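PDB 5KET: aldo-keto reductase 1 from Coptotermes gestroi, which binds NADP and probably acts as an NADP-dependent oxidoreductase of the aldo-keto reductase family, built on a TIM barrel. Local coordinates for residues L171-V183 and L328-Y340. Sequence-based numbering, arbitrary orientation.
Sequences LSNFNSRQIARIV and LREHPEHPYDEPY. With NAP (NADP nicotinamide-adenine-dinucleotide phosphate), chain C.
In the TIM barrel of this aldo-keto reductase the C-terminal tail, 328-340, folds against the turn that follows strand 166-172 and against the first turns of helix 176-185, beside the nicotinamide end of the NADP pocket. The helix start is polar: Asn175 and Gln178 form a capping box, and the terminal carboxylate of Tyr340 comes up to the same end. Its OXT lies 2.7 Å from Ser176 OG, which donates to it, and Ser176 N adds weak bonds to both carboxylate oxygens. A negative group beside the helix N-terminus would probably be favoured by the helix dipole. Asn175 ND2 reaches back to Pro335 O at 3.3 Å, a weak bond, while Pro335 CG lies 3.2 Å from Asn173 O and also sits over the centre of one face of the Tyr336 ring. Glu333, from the tail, divides its carboxylate between two residues farther along the helix. OE1 accepts a weak bond from Gln178 NE2 (3.0 Å), and OE2 takes Arg181 NH1 on its syn side at 3.1 Å, in a salt bridge; the guanidinium and carboxylate planes are 22° apart, but each partner is tilted out of the other's plane. The bend of the glutamate chain at chi2 (-66°) helps bring both oxygens to the helix. A glutamine in place of Glu333 would probably leave the Arg181 guanidinium without its countercharge and freer to turn. At the other end Asn173 stands between tail and cofactor: its OD1 accepts from the nicotinamide amide N7N of NADP at 2.7 Å, and its amide is nearly perpendicular to the Tyr336 ring. ND2 lies 2.9 Å from Tyr336 OH, at the ring's edge, and is hydrogen-bonded to Tyr220 OH. Around this contact, Glu333 touches Leu150 of helix 150-162, Ser176 and Tyr340 rest on helix 204-212, and Leu171 and Asn173 pair with barrel strand 192-196.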
loop_
_atom_site.group_PDB
_atom_site.type_symbol
_atom_site.label_atom_id
_atom_site.label_comp_id
_atom_site.label_asym_id
_atom_site.label_seq_id
_atom_site.Cartn_x
_atom_site.Cartn_y
_atom_site.Cartn_z
ATOM N N LEU A 171 -2.899 -4.588 -7.717
ATOM C CA LEU A 171 -1.655 -5.295 -7.439
ATOM C C LEU A 171 -0.781 -4.488 -6.490
ATOM O O LEU A 171 -0.866 -3.259 -6.440
ATOM C CB LEU A 171 -0.874 -5.535 -8.722
ATOM C CG LEU A 171 -1.540 -6.270 -9.886
ATOM C CD1 LEU A 171 -0.686 -6.072 -11.135
ATOM C CD2 LEU A 171 -1.732 -7.733 -9.520
ATOM N N SER A 172 0.084 -5.186 -5.758
ATOM C CA SER A 172 1.032 -4.524 -4.869
ATOM C C SER A 172 2.398 -5.194 -4.955
ATOM O O SER A 172 2.501 -6.421 -4.863
ATOM C CB SER A 172 0.534 -4.538 -3.422
ATOM O OG SER A 172 1.337 -3.695 -2.622
ATOM N N ASN A 173 3.436 -4.378 -5.128
ATOM C CA ASN A 173 4.820 -4.843 -5.201
ATOM C C ASN A 173 5.041 -5.772 -6.394
ATOM O O ASN A 173 5.815 -6.726 -6.324
ATOM C CB ASN A 173 5.246 -5.519 -3.896
ATOM C CG ASN A 173 5.182 -4.582 -2.707
ATOM O OD1 ASN A 173 4.487 -4.859 -1.732
ATOM N ND2 ASN A 173 5.922 -3.474 -2.772
ATOM N N PHE A 174 4.361 -5.485 -7.499
ATOM C CA PHE A 174 4.542 -6.176 -8.769
ATOM C C PHE A 174 5.440 -5.340 -9.675
ATOM O O PHE A 174 5.496 -4.117 -9.545
ATOM C CB PHE A 174 3.192 -6.402 -9.455
ATOM C CG PHE A 174 2.427 -7.588 -8.932
ATOM C CD1 PHE A 174 1.932 -7.605 -7.636
ATOM C CD2 PHE A 174 2.181 -8.681 -9.753
ATOM C CE1 PHE A 174 1.221 -8.698 -7.155
ATOM C CE2 PHE A 174 1.472 -9.780 -9.284
ATOM C CZ PHE A 174 0.991 -9.790 -7.978
ATOM N N ASN A 175 6.137 -5.995 -10.596
ATOM C CA ASN A 175 7.015 -5.281 -11.512
ATOM C C ASN A 175 6.301 -5.069 -12.860
ATOM O O ASN A 175 5.105 -5.352 -13.006
ATOM C CB ASN A 175 8.334 -6.043 -11.642
ATOM C CG ASN A 175 8.139 -7.407 -12.214
ATOM O OD1 ASN A 175 7.058 -7.726 -12.697
ATOM N ND2 ASN A 175 9.164 -8.245 -12.132
ATOM N N SER A 176 7.039 -4.570 -13.861
ATOM C CA SER A 176 6.449 -4.305 -15.173
ATOM C C SER A 176 5.974 -5.591 -15.831
ATOM O O SER A 176 4.801 -5.727 -16.200
ATOM C CB SER A 176 7.466 -3.632 -16.086
ATOM O OG SER A 176 7.955 -2.440 -15.526
ATOM N N ARG A 177 6.898 -6.538 -16.014
ATOM C CA ARG A 177 6.581 -7.762 -16.729
ATOM C C ARG A 177 5.349 -8.459 -16.141
ATOM O O ARG A 177 4.478 -8.900 -16.889
ATOM C CB ARG A 177 7.799 -8.694 -16.731
ATOM N N GLN A 178 5.248 -8.533 -14.803
ATOM C CA GLN A 178 4.095 -9.206 -14.181
ATOM C C GLN A 178 2.814 -8.400 -14.303
ATOM O O GLN A 178 1.724 -8.989 -14.445
ATOM C CB GLN A 178 4.357 -9.525 -12.694
ATOM C CG GLN A 178 5.687 -10.219 -12.350
ATOM C CD GLN A 178 6.049 -10.085 -10.865
ATOM O OE1 GLN A 178 5.627 -9.141 -10.214
ATOM N NE2 GLN A 178 6.912 -10.956 -10.363
ATOM N N ILE A 179 2.888 -7.069 -14.202
ATOM C CA ILE A 179 1.709 -6.268 -14.494
ATOM C C ILE A 179 1.287 -6.486 -15.937
ATOM O O ILE A 179 0.123 -6.786 -16.229
ATOM C CB ILE A 179 1.953 -4.778 -14.207
ATOM C CG1 ILE A 179 2.119 -4.528 -12.718
ATOM C CG2 ILE A 179 0.778 -3.937 -14.742
ATOM C CD1 ILE A 179 2.482 -3.116 -12.392
ATOM N N ALA A 180 2.243 -6.372 -16.861
ATOM C CA ALA A 180 1.941 -6.554 -18.277
ATOM C C ALA A 180 1.319 -7.919 -18.541
ATOM O O ALA A 180 0.344 -8.024 -19.295
ATOM C CB ALA A 180 3.208 -6.368 -19.108
ATOM N N ARG A 181 1.861 -8.977 -17.926
ATOM C CA ARG A 181 1.297 -10.312 -18.107
ATOM C C ARG A 181 -0.152 -10.373 -17.623
ATOM O O ARG A 181 -1.009 -10.983 -18.271
ATOM C CB ARG A 181 2.146 -11.348 -17.379
ATOM C CG ARG A 181 3.521 -11.539 -17.988
ATOM C CD ARG A 181 4.375 -12.518 -17.159
ATOM N NE ARG A 181 3.609 -13.720 -16.810
ATOM C CZ ARG A 181 3.557 -14.255 -15.600
ATOM N NH1 ARG A 181 4.234 -13.704 -14.590
ATOM N NH2 ARG A 181 2.835 -15.349 -15.400
ATOM N N ILE A 182 -0.439 -9.738 -16.491
ATOM C CA ILE A 182 -1.783 -9.815 -15.927
ATOM C C ILE A 182 -2.764 -9.016 -16.776
ATOM O O ILE A 182 -3.857 -9.493 -17.103
ATOM C CB ILE A 182 -1.764 -9.351 -14.458
ATOM C CG1 ILE A 182 -1.080 -10.416 -13.592
ATOM C CG2 ILE A 182 -3.166 -9.053 -13.960
ATOM C CD1 ILE A 182 -1.133 -10.143 -12.116
ATOM N N VAL A 183 -2.371 -7.804 -17.177
ATOM C CA VAL A 183 -3.273 -6.939 -17.937
ATOM C C VAL A 183 -3.600 -7.553 -19.294
ATOM O O VAL A 183 -4.748 -7.482 -19.754
ATOM C CB VAL A 183 -2.667 -5.526 -18.083
ATOM C CG1 VAL A 183 -3.610 -4.622 -18.862
ATOM C CG2 VAL A 183 -2.360 -4.926 -16.715
ATOM N N LEU A 328 13.100 -16.749 -1.001
ATOM C CA LEU A 328 12.243 -15.658 -1.437
ATOM C C LEU A 328 12.840 -14.912 -2.615
ATOM O O LEU A 328 12.117 -14.583 -3.561
ATOM C CB LEU A 328 11.954 -14.725 -0.265
ATOM C CG LEU A 328 10.899 -13.639 -0.498
ATOM C CD1 LEU A 328 10.327 -13.191 0.831
ATOM C CD2 LEU A 328 11.494 -12.484 -1.258
ATOM N N ARG A 329 14.141 -14.612 -2.576
ATOM C CA ARG A 329 14.756 -13.998 -3.747
ATOM C C ARG A 329 14.692 -14.930 -4.952
ATOM O O ARG A 329 14.479 -14.482 -6.085
ATOM C CB ARG A 329 16.202 -13.617 -3.456
ATOM C CG ARG A 329 16.550 -13.494 -2.012
ATOM C CD ARG A 329 17.945 -12.910 -1.829
ATOM N NE ARG A 329 19.016 -13.868 -2.151
ATOM C CZ ARG A 329 19.607 -14.663 -1.265
ATOM N NH1 ARG A 329 19.225 -14.635 0.004
ATOM N NH2 ARG A 329 20.560 -15.496 -1.624
ATOM N N GLU A 330 14.849 -16.227 -4.722
ATOM C CA GLU A 330 14.879 -17.193 -5.808
ATOM C C GLU A 330 13.488 -17.598 -6.283
ATOM O O GLU A 330 13.389 -18.465 -7.159
ATOM C CB GLU A 330 15.660 -18.440 -5.380
ATOM C CG GLU A 330 17.142 -18.220 -5.186
ATOM C CD GLU A 330 17.827 -19.446 -4.607
ATOM O OE1 GLU A 330 17.180 -20.165 -3.812
ATOM O OE2 GLU A 330 19.004 -19.698 -4.951
ATOM N N HIS A 331 12.425 -17.014 -5.728
ATOM C CA HIS A 331 11.100 -17.391 -6.165
ATOM C C HIS A 331 10.860 -16.853 -7.585
ATOM O O HIS A 331 11.244 -15.733 -7.899
ATOM C CB HIS A 331 10.031 -16.866 -5.208
ATOM C CG HIS A 331 8.622 -17.060 -5.678
ATOM N ND1 HIS A 331 7.696 -17.794 -4.997
ATOM C CD2 HIS A 331 7.970 -16.580 -6.753
ATOM C CE1 HIS A 331 6.544 -17.778 -5.648
ATOM N NE2 HIS A 331 6.685 -17.050 -6.728
ATOM N N PRO A 332 10.223 -17.656 -8.457
ATOM C CA PRO A 332 10.081 -17.269 -9.872
ATOM C C PRO A 332 9.437 -15.913 -10.114
ATOM O O PRO A 332 9.639 -15.322 -11.184
ATOM C CB PRO A 332 9.228 -18.390 -10.453
ATOM C CG PRO A 332 9.151 -19.473 -9.406
ATOM C CD PRO A 332 9.975 -19.086 -8.236
ATOM N N GLU A 333 8.639 -15.423 -9.173
ATOM C CA GLU A 333 7.944 -14.153 -9.295
ATOM C C GLU A 333 8.492 -13.132 -8.306
ATOM O O GLU A 333 7.731 -12.486 -7.575
ATOM C CB GLU A 333 6.441 -14.343 -9.087
ATOM C CG GLU A 333 5.786 -15.269 -10.103
ATOM C CD GLU A 333 5.804 -14.709 -11.524
ATOM O OE1 GLU A 333 6.096 -13.502 -11.699
ATOM O OE2 GLU A 333 5.519 -15.481 -12.466
ATOM N N HIS A 334 9.792 -13.001 -8.263
ATOM C CA HIS A 334 10.391 -11.950 -7.461
ATOM C C HIS A 334 10.439 -10.661 -8.272
ATOM O O HIS A 334 10.968 -10.656 -9.393
ATOM C CB HIS A 334 11.790 -12.341 -7.010
ATOM C CG HIS A 334 12.381 -11.392 -6.020
ATOM N ND1 HIS A 334 13.183 -10.332 -6.390
ATOM C CD2 HIS A 334 12.265 -11.326 -4.673
ATOM C CE1 HIS A 334 13.548 -9.663 -5.311
ATOM N NE2 HIS A 334 13.004 -10.245 -4.256
ATOM N N PRO A 335 9.903 -9.557 -7.747
ATOM C CA PRO A 335 9.666 -8.382 -8.598
ATOM C C PRO A 335 10.854 -7.453 -8.772
ATOM O O PRO A 335 10.854 -6.665 -9.731
ATOM C CB PRO A 335 8.522 -7.663 -7.879
ATOM C CG PRO A 335 8.737 -8.017 -6.430
ATOM C CD PRO A 335 9.299 -9.412 -6.409
ATOM N N TYR A 336 11.861 -7.502 -7.904
ATOM C CA TYR A 336 12.872 -6.456 -7.859
ATOM C C TYR A 336 14.185 -6.853 -8.516
ATOM O O TYR A 336 15.180 -6.141 -8.358
ATOM C CB TYR A 336 13.111 -6.020 -6.416
ATOM C CG TYR A 336 11.837 -5.674 -5.673
ATOM C CD1 TYR A 336 11.680 -6.013 -4.339
ATOM C CD2 TYR A 336 10.783 -5.029 -6.310
ATOM C CE1 TYR A 336 10.532 -5.711 -3.658
ATOM C CE2 TYR A 336 9.622 -4.731 -5.636
ATOM C CZ TYR A 336 9.503 -5.072 -4.306
ATOM O OH TYR A 336 8.351 -4.775 -3.614
ATOM N N ASP A 337 14.220 -7.960 -9.252
ATOM C CA ASP A 337 15.368 -8.200 -10.120
ATOM C C ASP A 337 15.267 -7.369 -11.392
ATOM O O ASP A 337 16.279 -6.863 -11.890
ATOM C CB ASP A 337 15.480 -9.684 -10.458
ATOM C CG ASP A 337 15.726 -10.539 -9.237
ATOM O OD1 ASP A 337 16.265 -10.004 -8.242
ATOM O OD2 ASP A 337 15.377 -11.743 -9.275
ATOM N N GLU A 338 14.057 -7.215 -11.926
ATOM C CA GLU A 338 13.847 -6.371 -13.088
ATOM C C GLU A 338 14.125 -4.908 -12.743
ATOM O O GLU A 338 13.971 -4.492 -11.589
ATOM C CB GLU A 338 12.414 -6.524 -13.599
ATOM C CG GLU A 338 12.101 -7.894 -14.181
ATOM C CD GLU A 338 12.408 -7.974 -15.664
ATOM O OE1 GLU A 338 12.127 -6.975 -16.370
ATOM O OE2 GLU A 338 12.932 -9.026 -16.113
ATOM N N PRO A 339 14.549 -4.111 -13.731
ATOM C CA PRO A 339 14.754 -2.669 -13.493
ATOM C C PRO A 339 13.566 -1.973 -12.857
ATOM O O PRO A 339 13.743 -1.113 -11.982
ATOM C CB PRO A 339 15.021 -2.129 -14.904
ATOM C CG PRO A 339 15.622 -3.282 -15.632
ATOM C CD PRO A 339 14.975 -4.525 -15.078
ATOM N N TYR A 340 12.359 -2.309 -13.302
ATOM C CA TYR A 340 11.122 -1.803 -12.730
ATOM C C TYR A 340 9.985 -2.685 -13.223
ATOM O O TYR A 340 8.923 -2.783 -12.613
ATOM C CB TYR A 340 10.885 -0.336 -13.106
ATOM C CG TYR A 340 10.657 -0.083 -14.579
ATOM C CD1 TYR A 340 11.720 0.001 -15.463
ATOM C CD2 TYR A 340 9.377 0.101 -15.083
ATOM C CE1 TYR A 340 11.514 0.240 -16.815
ATOM C CE2 TYR A 340 9.161 0.334 -16.435
ATOM C CZ TYR A 340 10.234 0.405 -17.293
ATOM O OH TYR A 340 10.030 0.643 -18.633
ATOM O OXT TYR A 340 10.122 -3.334 -14.259
HETATM P PA NAP C . 5.305 6.356 6.067
HETATM O O1A NAP C . 3.832 6.413 6.442
HETATM O O2A NAP C . 5.871 7.148 5.132
HETATM O O5B NAP C . 6.158 6.340 7.514
HETATM C C5B NAP C . 5.225 6.501 8.555
HETATM C C4B NAP C . 6.063 6.671 9.816
HETATM O O4B NAP C . 6.405 8.033 9.938
HETATM C C3B NAP C . 5.322 6.189 11.093
HETATM O O3B NAP C . 6.245 5.610 11.967
HETATM C C2B NAP C . 4.799 7.502 11.724
HETATM O O2B NAP C . 4.975 7.570 13.068
HETATM C C1B NAP C . 5.686 8.608 11.025
HETATM N N9A NAP C . 4.865 9.693 10.502
HETATM C C8A NAP C . 3.588 9.602 9.918
HETATM N N7A NAP C . 3.102 10.809 9.546
HETATM C C5A NAP C . 4.112 11.718 9.911
HETATM C C6A NAP C . 4.214 13.111 9.784
HETATM N N6A NAP C . 3.199 13.844 9.223
HETATM N N1A NAP C . 5.322 13.786 10.219
HETATM C C2A NAP C . 6.310 12.993 10.776
HETATM N N3A NAP C . 6.358 11.659 10.964
HETATM C C4A NAP C . 5.214 11.036 10.506
HETATM O O3 NAP C . 5.447 4.891 5.405
HETATM P PN NAP C . 4.739 3.663 6.095
HETATM O O1N NAP C . 4.161 3.878 7.427
HETATM O O2N NAP C . 5.513 2.420 5.735
HETATM O O5D NAP C . 3.323 3.422 5.054
HETATM C C5D NAP C . 2.453 2.711 5.803
HETATM C C4D NAP C . 1.311 2.323 4.933
HETATM O O4D NAP C . 1.878 1.889 3.696
HETATM C C3D NAP C . 0.718 1.071 5.599
HETATM O O3D NAP C . -0.417 1.394 6.281
HETATM C C2D NAP C . 0.319 0.224 4.433
HETATM O O2D NAP C . -0.939 0.552 4.018
HETATM C C1D NAP C . 1.286 0.662 3.316
HETATM N N1N NAP C . 2.276 -0.444 3.242
HETATM C C2N NAP C . 2.191 -1.323 2.205
HETATM C C3N NAP C . 3.071 -2.376 2.122
HETATM C C7N NAP C . 2.957 -3.277 0.992
HETATM O O7N NAP C . 2.004 -3.248 0.192
HETATM N N7N NAP C . 3.964 -4.200 0.829
HETATM C C4N NAP C . 4.052 -2.576 3.109
HETATM C C5N NAP C . 4.112 -1.686 4.161
HETATM C C6N NAP C . 3.230 -0.625 4.239
HETATM P P2B NAP C . 3.552 7.580 14.151
HETATM O O1X NAP C . 2.954 6.244 13.736
HETATM O O2X NAP C . 4.075 7.728 15.554
HETATM O O3X NAP C . 2.755 8.707 13.497
#